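Local coordinates for oligopeptide ABC transporter, periplasmic oligopeptide-binding protein, putative (Thermotoga maritima MSB8, PDB 5IPW) that probably binds oligopeptides in the periplasm and passes them to an ABC transporter for uptake, at residues Pro244-Asp247 and Phe252-Leu255. Residues are numbered along the deposited sequence; the frame is centred on the assembly and turned at random.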
ATOM      1  N   PRO A 244      -5.464  -3.385 -23.506  1.00 44.94           N
ATOM      2  CA  PRO A 244      -6.103  -4.657 -23.868  1.00 44.61           C
ATOM      3  C   PRO A 244      -6.484  -4.760 -25.341  1.00 43.04           C
ATOM      4  O   PRO A 244      -7.081  -3.843 -25.881  1.00 43.97           O
ATOM      5  CB  PRO A 244      -7.358  -4.680 -22.995  1.00 45.91           C
ATOM      6  CG  PRO A 244      -7.613  -3.253 -22.644  1.00 47.35           C
ATOM      7  CD  PRO A 244      -6.260  -2.628 -22.525  1.00 45.35           C
ATOM      8  N   ILE A 245      -6.124  -5.870 -25.980  1.00 44.12           N
ATOM      9  CA  ILE A 245      -6.582  -6.143 -27.344  1.00 45.67           C
ATOM     10  C   ILE A 245      -7.520  -7.367 -27.463  1.00 46.40           C
ATOM     11  O   ILE A 245      -7.965  -7.690 -28.561  1.00 46.96           O
ATOM     12  CB  ILE A 245      -5.409  -6.261 -28.338  1.00 44.91           C
ATOM     13  CG1 ILE A 245      -4.411  -7.337 -27.907  1.00 45.19           C
ATOM     14  CG2 ILE A 245      -4.714  -4.919 -28.478  1.00 46.35           C
ATOM     15  CD1 ILE A 245      -3.443  -7.733 -29.008  1.00 43.32           C
ATOM     16  N   THR A 246      -7.823  -8.034 -26.346  1.00 45.80           N
ATOM     17  CA  THR A 246      -8.811  -9.123 -26.333  1.00 47.10           C
ATOM     18  C   THR A 246      -9.766  -8.986 -25.152  1.00 48.71           C
ATOM     19  O   THR A 246      -9.525  -8.206 -24.234  1.00 49.24           O
ATOM     20  CB  THR A 246      -8.166 -10.533 -26.283  1.00 45.50           C
ATOM     21  OG1 THR A 246      -7.608 -10.785 -24.984  1.00 43.54           O
ATOM     22  CG2 THR A 246      -7.100 -10.692 -27.355  1.00 43.96           C
ATOM     23  N   ASP A 247     -10.850  -9.755 -25.192  1.00 50.67           N
ATOM     24  CA  ASP A 247     -11.861  -9.738 -24.141  1.00 52.98           C
ATOM     25  C   ASP A 247     -11.327 -10.495 -22.929  1.00 51.50           C
ATOM     26  O   ASP A 247     -10.673 -11.518 -23.090  1.00 56.35           O
ATOM     27  CB  ASP A 247     -13.151 -10.403 -24.643  1.00 56.45           C
ATOM     28  CG  ASP A 247     -14.347 -10.088 -23.770  1.00 60.96           C
ATOM     29  OD1 ASP A 247     -14.888  -8.965 -23.884  1.00 67.93           O
ATOM     30  OD2 ASP A 247     -14.742 -10.954 -22.960  1.00 59.83           O
ATOM     31  N   PHE A 252      -7.299 -16.337 -23.022  1.00 55.27           N
ATOM     32  CA  PHE A 252      -6.107 -15.494 -23.053  1.00 53.74           C
ATOM     33  C   PHE A 252      -6.474 -14.011 -23.166  1.00 49.23           C
ATOM     34  O   PHE A 252      -6.915 -13.544 -24.214  1.00 47.28           O
ATOM     35  CB  PHE A 252      -5.172 -15.938 -24.180  1.00 54.15           C
ATOM     36  CG  PHE A 252      -4.659 -17.335 -24.000  1.00 57.64           C
ATOM     37  CD1 PHE A 252      -3.855 -17.650 -22.912  1.00 58.09           C
ATOM     38  CD2 PHE A 252      -5.011 -18.346 -24.886  1.00 59.89           C
ATOM     39  CE1 PHE A 252      -3.394 -18.941 -22.721  1.00 60.49           C
ATOM     40  CE2 PHE A 252      -4.555 -19.642 -24.700  1.00 61.61           C
ATOM     41  CZ  PHE A 252      -3.744 -19.940 -23.616  1.00 61.30           C
ATOM     42  N   TYR A 253      -6.316 -13.297 -22.054  1.00 47.23           N
ATOM     43  CA  TYR A 253      -6.502 -11.848 -22.009  1.00 47.14           C
ATOM     44  C   TYR A 253      -5.173 -11.190 -22.360  1.00 45.63           C
ATOM     45  O   TYR A 253      -4.196 -11.328 -21.622  1.00 44.56           O
ATOM     46  CB  TYR A 253      -6.961 -11.423 -20.618  1.00 46.17           C
ATOM     47  CG  TYR A 253      -7.212  -9.943 -20.464  1.00 48.61           C
ATOM     48  CD1 TYR A 253      -8.045  -9.259 -21.344  1.00 48.14           C
ATOM     49  CD2 TYR A 253      -6.640  -9.227 -19.412  1.00 49.85           C
ATOM     50  CE1 TYR A 253      -8.285  -7.903 -21.191  1.00 46.98           C
ATOM     51  CE2 TYR A 253      -6.878  -7.876 -19.252  1.00 48.53           C
ATOM     52  CZ  TYR A 253      -7.696  -7.219 -20.145  1.00 48.55           C
ATOM     53  OH  TYR A 253      -7.924  -5.871 -19.986  1.00 49.69           O
ATOM     54  N   ILE A 254      -5.130 -10.499 -23.495  1.00 44.15           N
ATOM     55  CA  ILE A 254      -3.869  -9.988 -24.030  1.00 44.70           C
ATOM     56  C   ILE A 254      -3.774  -8.468 -23.990  1.00 43.74           C
ATOM     57  O   ILE A 254      -4.681  -7.766 -24.450  1.00 44.71           O
ATOM     58  CB  ILE A 254      -3.625 -10.470 -25.472  1.00 44.24           C
ATOM     59  CG1 ILE A 254      -3.635 -12.011 -25.510  1.00 45.60           C
ATOM     60  CG2 ILE A 254      -2.298  -9.926 -25.993  1.00 43.25           C
ATOM     61  CD1 ILE A 254      -3.457 -12.623 -26.886  1.00 45.32           C
ATOM     62  N   LEU A 255      -2.659  -7.980 -23.440  1.00 41.79           N
ATOM     63  CA  LEU A 255      -2.307  -6.560 -23.500  1.00 40.79           C
ATOM     64  C   LEU A 255      -1.198  -6.350 -24.519  1.00 39.11           C
ATOM     65  O   LEU A 255      -0.251  -7.117 -24.576  1.00 41.44           O
ATOM     66  CB  LEU A 255      -1.856  -6.039 -22.144  1.00 39.26           C
ATOM     67  CG  LEU A 255      -2.742  -6.367 -20.948  1.00 39.61           C
ATOM     68  CD1 LEU A 255      -1.975  -6.124 -19.671  1.00 40.29           C
ATOM     69  CD2 LEU A 255      -4.022  -5.557 -20.947  1.00 39.83           C
TER
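Thr246 turns its hydroxyl toward the backbone of Phe252 and Ile254, bonding to both much as the backbone of a neighbouring strand might. Its OG1 gives a hydrogen bond to Phe252 O (2.9 Å), in the carbonyl plane and on a lone pair, and receives one from Ile254 N, also 2.9 Å away. With chi1 at 72°, OG1 is turned toward the strand, within reach of both groups, while the methyl CG2 rests 4.0 Å from Ile254 CB. Threonine suits the place because one branch can both donate and accept a hydrogen bond while the other is an apolar methyl. Further along, regular pairing takes over: Pro244 and Leu255 form an antiparallel non-hydrogen-bonded pair, in which proline's lack of an N-H takes no hydrogen bond from strand 252-257, and Ile245 N bonds to Ile254 O at 2.8 Å, almost straight (169°).

The tight side is the one bearing Tyr253 and Leu255, both buried and touched by helix 73-80 through Ile76 and Ile80. The proline ring runs alongside the phenol, Pro244 CB 3.8 Å from Tyr253 CE1; the phenol OH is hydrogen-bonded to Leu231 O, Thr246 O meets the ring at its edge, and Trp67 stacks on it. Leu255 CD2 lies against the start of the proline, 3.7 Å from both Pro244 N and Pro244 CA. The other side is more open: Ile245 and Ile254 are partly exposed, and meet through Ile245 CG1 and Ile254 CG2 (3.9 Å), with Tyr276 beside both.

Strand 242-244 is the outermost of its four-stranded sheet, and here it leaves regular pairing. The chemistry implies that a side-chain hydroxyl prolongs the edge pairing by satisfying two backbone groups of strand 252-257.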